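Local coordinates for cytochrome P450 268A2 Cyp268A2 (Mycobacterium marinum, PDB 6BLD), which is a haem-binding member of the cytochrome P450 superfamily, with the mainly helical P450 fold built around a buried protoporphyrin IX, at residues A[36-47]-A[59-69]; A[266-274]-A[409-417]. All coordinates share one frame; numbering follows the deposited sequence.

In the fold
Interactions 1 and 2 lie in two different parts of the P450 fold, their centres 28 Å apart and their nearest atoms about 13 Å apart. Strands 42-45 and 61-64 of interaction 1 form an antiparallel pair at one edge of a five-stranded mixed sheet, and the side chain of V64 is still about 12 Å from the haem. Interaction 2 sits closer to the middle of the chain: the long helix 247-278, which contributes T264 and other residues to the ligand pocket, meets strand 411-418. There the side chain of Q267 is about 8 Å from the haem, and that of V409 about 5 Å from bound (3E,5E)-6,10-dimethylundeca-3,5,9-trien-2-one. Along the chain, interaction 1 is complete before interaction 2 begins.

Interaction 1. Residues A[36-47]-A[59-69]; sequences LRAERPVSWHPP and PGFWAVTRRAD
The carbonyl oxygen of R37 is gripped by two nitrogens of one guanidinium group: R66 NE and R66 NH2 each lie 2.8 Å from R37 O, in a side-on fork. R66 runs extended from CG to NE beside P41, whose ring covers one guanidinium face. The fork lies just beyond the open end of an antiparallel hairpin with a long connection, strands 42-45 and 61-64, at the rim of the mixed sheet of the P450 fold; on its other side, strand 61-64 pairs with strand 331-335. P41 O, at the start of the ladder, accepts from T65 OG1 at 3.0 Å, and water 2 links it to R66 N and D69 OD2. S43 with A63 and H45 with F61 are the hydrogen-bonded pairs, the shortest bond of the ladder being A63 N to S43 O at 2.6 Å, nearly straight at 173°.

On one face of the hairpin, the edge of the W44 six-membered ring meets the face of W62 with planes at 61°, while V42 CG1 packs 3.6 Å from W62 CE3, the two side chains at about a right angle. E330 binds the indole nitrogen of W62. With CG anti to the backbone nitrogen (chi1 -178°), the W44 ring has one face against the backbone at G60 C and F61 N. The other face carries H45, whose CB lies over the ring of F61, 3.9 Å from its centroid. S43 OG is hydrogen-bonded to H45 NE2 at 2.6 Å, in the plane of the imidazole, and A63 CB packs 3.5 Å from H45 CD2.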
# COMPACT_ATOMS: atom_id res chain seq x y z
N LEU A 36 -14.06 4.19 18.86
CA LEU A 36 -14.97 4.38 17.73
C LEU A 36 -15.61 3.07 17.32
O LEU A 36 -16.84 2.98 17.19
CB LEU A 36 -14.22 5.01 16.56
CG LEU A 36 -13.77 6.46 16.76
CD1 LEU A 36 -12.98 6.94 15.56
CD2 LEU A 36 -14.97 7.37 17.00
N ARG A 37 -14.80 2.02 17.13
CA ARG A 37 -15.34 0.71 16.78
C ARG A 37 -16.40 0.26 17.77
O ARG A 37 -17.37 -0.41 17.39
CB ARG A 37 -14.22 -0.33 16.71
CG ARG A 37 -13.42 -0.32 15.42
CD ARG A 37 -12.59 -1.59 15.25
NE ARG A 37 -11.95 -1.99 16.50
CZ ARG A 37 -10.73 -1.63 16.87
NH1 ARG A 37 -9.99 -0.86 16.08
NH2 ARG A 37 -10.23 -2.05 18.03
N ALA A 38 -16.25 0.62 19.05
CA ALA A 38 -17.18 0.15 20.06
C ALA A 38 -18.43 1.02 20.14
O ALA A 38 -19.55 0.51 20.20
CB ALA A 38 -16.48 0.07 21.42
N GLU A 39 -18.25 2.35 20.15
CA GLU A 39 -19.35 3.27 20.41
C GLU A 39 -19.94 3.89 19.14
O GLU A 39 -21.16 3.89 18.96
CB GLU A 39 -18.90 4.37 21.37
CG GLU A 39 -18.06 3.90 22.55
CD GLU A 39 -18.82 2.99 23.51
OE1 GLU A 39 -20.06 2.85 23.38
OE2 GLU A 39 -18.17 2.40 24.40
N ARG A 40 -19.10 4.44 18.27
CA ARG A 40 -19.55 5.15 17.07
C ARG A 40 -18.74 4.66 15.87
O ARG A 40 -17.82 5.34 15.40
CB ARG A 40 -19.42 6.66 17.24
CG ARG A 40 -20.04 7.18 18.54
CD ARG A 40 -19.74 8.66 18.77
NE ARG A 40 -18.31 8.92 18.93
CZ ARG A 40 -17.60 8.63 20.02
NH1 ARG A 40 -16.31 8.92 20.07
NH2 ARG A 40 -18.19 8.06 21.06
N PRO A 41 -19.06 3.47 15.36
CA PRO A 41 -18.23 2.87 14.29
C PRO A 41 -18.20 3.68 13.01
O PRO A 41 -17.24 3.54 12.23
CB PRO A 41 -18.87 1.49 14.08
CG PRO A 41 -20.27 1.64 14.58
CD PRO A 41 -20.19 2.60 15.73
N VAL A 42 -19.22 4.49 12.74
CA VAL A 42 -19.26 5.37 11.58
C VAL A 42 -19.47 6.78 12.11
O VAL A 42 -20.57 7.14 12.53
CB VAL A 42 -20.36 4.97 10.59
CG1 VAL A 42 -20.41 5.96 9.43
CG2 VAL A 42 -20.13 3.56 10.08
N SER A 43 -18.40 7.59 12.11
CA SER A 43 -18.42 8.90 12.72
C SER A 43 -17.97 9.96 11.72
O SER A 43 -17.25 9.68 10.76
CB SER A 43 -17.51 8.94 13.96
OG SER A 43 -16.21 8.49 13.65
N TRP A 44 -18.41 11.19 11.98
CA TRP A 44 -18.14 12.34 11.11
C TRP A 44 -17.01 13.17 11.69
O TRP A 44 -17.02 13.50 12.89
CB TRP A 44 -19.41 13.18 10.95
CG TRP A 44 -19.27 14.37 10.04
CD1 TRP A 44 -19.25 15.68 10.40
CD2 TRP A 44 -19.18 14.35 8.61
NE1 TRP A 44 -19.13 16.48 9.29
CE2 TRP A 44 -19.08 15.69 8.18
CE3 TRP A 44 -19.15 13.33 7.65
CZ2 TRP A 44 -18.97 16.03 6.83
CZ3 TRP A 44 -19.04 13.67 6.31
CH2 TRP A 44 -18.95 15.01 5.92
N HIS A 45 -16.04 13.52 10.86
CA HIS A 45 -14.83 14.20 11.29
C HIS A 45 -14.50 15.32 10.31
O HIS A 45 -14.91 15.27 9.15
CB HIS A 45 -13.65 13.23 11.38
CG HIS A 45 -13.84 12.13 12.38
ND1 HIS A 45 -13.23 12.13 13.61
CD2 HIS A 45 -14.58 11.00 12.32
CE1 HIS A 45 -13.59 11.05 14.28
NE2 HIS A 45 -14.40 10.34 13.52
N PRO A 46 -13.78 16.35 10.76
CA PRO A 46 -13.32 17.40 9.84
C PRO A 46 -12.20 16.89 8.96
O PRO A 46 -11.57 15.87 9.27
CB PRO A 46 -12.83 18.50 10.79
CG PRO A 46 -12.46 17.78 12.03
CD PRO A 46 -13.44 16.65 12.16
N PRO A 47 -11.90 17.58 7.85
CA PRO A 47 -10.85 17.10 6.94
C PRO A 47 -9.49 17.08 7.61
O PRO A 47 -9.26 17.66 8.67
CB PRO A 47 -10.90 18.11 5.79
CG PRO A 47 -12.25 18.75 5.88
CD PRO A 47 -12.57 18.79 7.34
N PRO A 59 -16.26 19.45 3.62
CA PRO A 59 -16.78 19.63 4.98
C PRO A 59 -16.28 18.60 5.96
O PRO A 59 -16.36 18.83 7.18
CB PRO A 59 -18.30 19.51 4.79
CG PRO A 59 -18.44 18.58 3.63
CD PRO A 59 -17.24 18.81 2.73
N GLY A 60 -15.75 17.49 5.49
CA GLY A 60 -15.24 16.46 6.36
C GLY A 60 -15.31 15.10 5.68
O GLY A 60 -15.26 15.01 4.46
N PHE A 61 -15.43 14.07 6.51
CA PHE A 61 -15.47 12.70 6.02
C PHE A 61 -16.11 11.81 7.07
O PHE A 61 -16.17 12.16 8.26
CB PHE A 61 -14.07 12.19 5.66
CG PHE A 61 -13.16 12.02 6.85
CD1 PHE A 61 -12.39 13.08 7.31
CD2 PHE A 61 -13.08 10.81 7.52
CE1 PHE A 61 -11.56 12.93 8.40
CE2 PHE A 61 -12.25 10.66 8.62
CZ PHE A 61 -11.49 11.72 9.06
N TRP A 62 -16.58 10.65 6.63
CA TRP A 62 -17.10 9.61 7.50
C TRP A 62 -15.99 8.61 7.80
O TRP A 62 -15.36 8.08 6.88
CB TRP A 62 -18.29 8.90 6.86
CG TRP A 62 -19.55 9.70 6.84
CD1 TRP A 62 -20.09 10.36 5.77
CD2 TRP A 62 -20.45 9.91 7.93
NE1 TRP A 62 -21.26 10.97 6.13
CE2 TRP A 62 -21.50 10.72 7.46
CE3 TRP A 62 -20.46 9.51 9.27
CZ2 TRP A 62 -22.56 11.12 8.27
CZ3 TRP A 62 -21.51 9.91 10.08
CH2 TRP A 62 -22.55 10.71 9.57
N ALA A 63 -15.76 8.34 9.09
CA ALA A 63 -14.74 7.40 9.51
C ALA A 63 -15.35 6.01 9.63
O ALA A 63 -16.30 5.80 10.39
CB ALA A 63 -14.12 7.83 10.84
N VAL A 64 -14.81 5.06 8.87
CA VAL A 64 -15.27 3.67 8.86
C VAL A 64 -14.19 2.83 9.53
O VAL A 64 -13.11 2.63 8.96
CB VAL A 64 -15.57 3.18 7.44
CG1 VAL A 64 -16.01 1.73 7.48
CG2 VAL A 64 -16.62 4.05 6.79
N THR A 65 -14.49 2.31 10.72
CA THR A 65 -13.50 1.67 11.56
C THR A 65 -13.67 0.16 11.70
O THR A 65 -12.69 -0.53 12.00
CB THR A 65 -13.51 2.29 12.96
OG1 THR A 65 -14.83 2.21 13.51
CG2 THR A 65 -13.07 3.75 12.91
N ARG A 66 -14.87 -0.37 11.50
CA ARG A 66 -15.12 -1.80 11.65
C ARG A 66 -14.81 -2.53 10.35
O ARG A 66 -15.02 -2.01 9.25
CB ARG A 66 -16.56 -2.06 12.08
CG ARG A 66 -16.82 -1.78 13.55
CD ARG A 66 -18.23 -2.17 13.95
NE ARG A 66 -18.50 -1.87 15.35
CZ ARG A 66 -19.71 -1.92 15.91
NH1 ARG A 66 -20.76 -2.24 15.19
NH2 ARG A 66 -19.85 -1.63 17.20
N ARG A 67 -14.32 -3.77 10.49
CA ARG A 67 -13.92 -4.54 9.31
C ARG A 67 -15.11 -4.82 8.40
O ARG A 67 -15.01 -4.69 7.18
CB ARG A 67 -13.25 -5.84 9.75
CG ARG A 67 -12.75 -6.69 8.59
CD ARG A 67 -13.17 -8.14 8.73
NE ARG A 67 -13.13 -8.85 7.45
CZ ARG A 67 -14.20 -9.28 6.80
NH1 ARG A 67 -15.41 -9.09 7.31
NH2 ARG A 67 -14.06 -9.91 5.65
N ALA A 68 -16.25 -5.22 8.98
CA ALA A 68 -17.42 -5.53 8.17
C ALA A 68 -17.88 -4.31 7.38
O ALA A 68 -18.27 -4.44 6.21
CB ALA A 68 -18.55 -6.06 9.06
N ASP A 69 -17.84 -3.13 7.99
CA ASP A 69 -18.26 -1.92 7.28
C ASP A 69 -17.25 -1.54 6.21
O ASP A 69 -17.64 -1.00 5.16
CB ASP A 69 -18.46 -0.77 8.27
CG ASP A 69 -19.66 -0.98 9.17
OD1 ASP A 69 -20.64 -1.61 8.72
OD2 ASP A 69 -19.63 -0.51 10.32
O HOH W 1 -15.87 5.84 13.44
O HOH W 2 -17.30 0.99 10.76

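Interaction 2. Residues A[266-274]-A[409-417]; sequences RQTISHGLK and VHAIRSMPC
Two side chains of helix 247-278 grip the extended backbone of 410-412 at two places. Q267 OE1 accepts from I412 N at 2.7 Å, a nearly straight bond (168°) although the donor stands well above the amide plane. One helical turn on, H271 NE2 donates to H410 O at 2.8 Å; the acceptor lies in the imidazole plane. The same ring forms an offset stack with H410, centroids 4.1 Å apart and planes at 19°, while I412 CD1 comes within 3.4 Å of H271 ND1. Farther along, M415 puts its methyl CE 3.3 Å from S270 O, the bend at chi3 (70°) turning it toward the helix.

Around this shell, Q267, bent at chi2, lays its amide alongside A411. Water 4 donates to both Q267 OE1 and I412 O and also meets S270 OG, and water 3 joins Q267 NE2 to I412 O. H410 ND1 is bonded to A305 O, fixing the turn of the stacked ring, and the guanidinium of R413 is paired with D185 and D192. Such packing of the C-terminal beta region against the long central helix is characteristic of the P450 fold, beside the ligand pocket.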
# COMPACT_ATOMS: atom_id res chain seq x y z
N ARG A 266 7.61 -3.29 0.54
CA ARG A 266 8.79 -2.86 1.27
C ARG A 266 8.48 -2.65 2.75
O ARG A 266 9.26 -3.04 3.62
CB ARG A 266 9.35 -1.59 0.64
CG ARG A 266 10.13 -0.68 1.57
CD ARG A 266 10.50 0.61 0.84
NE ARG A 266 11.33 1.50 1.64
CZ ARG A 266 12.15 2.41 1.12
NH1 ARG A 266 12.24 2.56 -0.19
NH2 ARG A 266 12.87 3.19 1.92
N GLN A 267 7.32 -2.04 3.06
CA GLN A 267 6.97 -1.83 4.45
C GLN A 267 6.57 -3.13 5.13
O GLN A 267 6.89 -3.35 6.31
CB GLN A 267 5.85 -0.80 4.57
CG GLN A 267 6.15 0.56 3.94
CD GLN A 267 7.54 1.08 4.25
OE1 GLN A 267 8.04 0.94 5.37
NE2 GLN A 267 8.17 1.70 3.26
N THR A 268 5.88 -4.01 4.41
CA THR A 268 5.48 -5.29 4.99
C THR A 268 6.70 -6.14 5.36
O THR A 268 6.67 -6.86 6.36
CB THR A 268 4.57 -6.06 4.03
OG1 THR A 268 3.47 -5.22 3.65
CG2 THR A 268 4.03 -7.32 4.68
N ILE A 269 7.78 -6.05 4.58
CA ILE A 269 8.99 -6.78 4.90
C ILE A 269 9.63 -6.23 6.17
O ILE A 269 10.06 -6.99 7.05
CB ILE A 269 9.97 -6.76 3.71
CG1 ILE A 269 9.40 -7.57 2.54
CG2 ILE A 269 11.33 -7.30 4.12
CD1 ILE A 269 10.06 -7.27 1.21
N SER A 270 9.70 -4.90 6.29
CA SER A 270 10.26 -4.29 7.49
C SER A 270 9.41 -4.59 8.72
O SER A 270 9.93 -4.97 9.77
CB SER A 270 10.41 -2.78 7.30
OG SER A 270 11.35 -2.49 6.28
N HIS A 271 8.09 -4.41 8.60
CA HIS A 271 7.20 -4.74 9.71
C HIS A 271 7.27 -6.23 10.05
O HIS A 271 7.12 -6.61 11.22
CB HIS A 271 5.77 -4.34 9.39
CG HIS A 271 5.54 -2.86 9.34
ND1 HIS A 271 5.82 -2.03 10.41
CD2 HIS A 271 5.06 -2.06 8.37
CE1 HIS A 271 5.53 -0.78 10.09
NE2 HIS A 271 5.06 -0.77 8.85
N GLY A 272 7.50 -7.08 9.05
CA GLY A 272 7.53 -8.51 9.29
C GLY A 272 8.73 -8.95 10.10
O GLY A 272 8.62 -9.78 11.01
N LEU A 273 9.91 -8.40 9.78
CA LEU A 273 11.11 -8.75 10.53
C LEU A 273 10.99 -8.32 11.99
O LEU A 273 11.40 -9.05 12.90
CB LEU A 273 12.34 -8.12 9.88
CG LEU A 273 13.68 -8.46 10.55
CD1 LEU A 273 14.09 -9.89 10.23
CD2 LEU A 273 14.77 -7.48 10.11
N LYS A 274 10.43 -7.13 12.23
CA LYS A 274 10.23 -6.67 13.60
C LYS A 274 9.20 -7.54 14.32
O LYS A 274 9.36 -7.82 15.52
CB LYS A 274 9.79 -5.21 13.60
CG LYS A 274 9.48 -4.64 14.97
CD LYS A 274 10.70 -4.67 15.87
CE LYS A 274 10.48 -3.87 17.14
NZ LYS A 274 9.50 -2.77 16.92
N VAL A 409 0.42 5.59 4.46
CA VAL A 409 1.19 4.35 4.49
C VAL A 409 1.83 4.19 5.86
O VAL A 409 2.42 5.14 6.39
CB VAL A 409 2.26 4.33 3.38
CG1 VAL A 409 3.21 3.16 3.57
CG2 VAL A 409 1.59 4.25 2.01
N HIS A 410 1.69 2.99 6.43
CA HIS A 410 2.36 2.61 7.68
C HIS A 410 3.78 2.19 7.32
O HIS A 410 4.03 1.04 6.95
CB HIS A 410 1.59 1.49 8.37
CG HIS A 410 2.10 1.16 9.74
ND1 HIS A 410 2.03 -0.11 10.26
CD2 HIS A 410 2.67 1.93 10.69
CE1 HIS A 410 2.54 -0.11 11.48
NE2 HIS A 410 2.94 1.12 11.77
N ALA A 411 4.72 3.13 7.42
CA ALA A 411 6.04 2.95 6.86
C ALA A 411 7.12 3.02 7.93
O ALA A 411 6.97 3.69 8.95
CB ALA A 411 6.33 4.00 5.78
N ILE A 412 8.22 2.30 7.68
CA ILE A 412 9.42 2.35 8.51
C ILE A 412 10.52 3.01 7.68
O ILE A 412 10.92 2.47 6.64
CB ILE A 412 9.84 0.96 8.99
CG1 ILE A 412 8.82 0.40 9.99
CG2 ILE A 412 11.23 1.00 9.60
CD1 ILE A 412 9.08 -1.03 10.40
N ARG A 413 10.99 4.17 8.13
CA ARG A 413 12.03 4.88 7.40
C ARG A 413 13.34 4.10 7.41
O ARG A 413 13.94 3.87 6.35
CB ARG A 413 12.23 6.28 8.00
CG ARG A 413 13.36 7.07 7.37
CD ARG A 413 13.16 7.25 5.87
NE ARG A 413 11.88 7.87 5.57
CZ ARG A 413 11.22 7.71 4.42
NH1 ARG A 413 11.73 6.93 3.47
NH2 ARG A 413 10.06 8.32 4.23
N SER A 414 13.79 3.68 8.59
CA SER A 414 15.01 2.91 8.71
C SER A 414 14.90 2.01 9.93
O SER A 414 14.11 2.27 10.85
CB SER A 414 16.25 3.81 8.82
OG SER A 414 16.16 4.65 9.95
N MET A 415 15.69 0.94 9.93
CA MET A 415 15.65 -0.04 11.00
C MET A 415 16.89 -0.93 10.93
O MET A 415 17.05 -1.71 9.98
CB MET A 415 14.38 -0.89 10.90
CG MET A 415 14.27 -1.98 11.95
SD MET A 415 12.73 -2.91 11.80
CE MET A 415 13.02 -3.80 10.28
N PRO A 416 17.79 -0.83 11.90
CA PRO A 416 18.98 -1.69 11.89
C PRO A 416 18.60 -3.14 12.17
O PRO A 416 17.56 -3.44 12.76
CB PRO A 416 19.85 -1.11 13.01
CG PRO A 416 18.88 -0.44 13.93
CD PRO A 416 17.77 0.09 13.06
N CYS A 417 19.48 -4.04 11.73
CA CYS A 417 19.28 -5.46 11.93
C CYS A 417 20.60 -6.10 12.31
O CYS A 417 21.66 -5.69 11.83
CB CYS A 417 18.70 -6.14 10.68
SG CYS A 417 19.80 -6.15 9.24
O HOH W 3 10.91 3.05 4.10
O HOH W 4 10.46 -0.09 5.29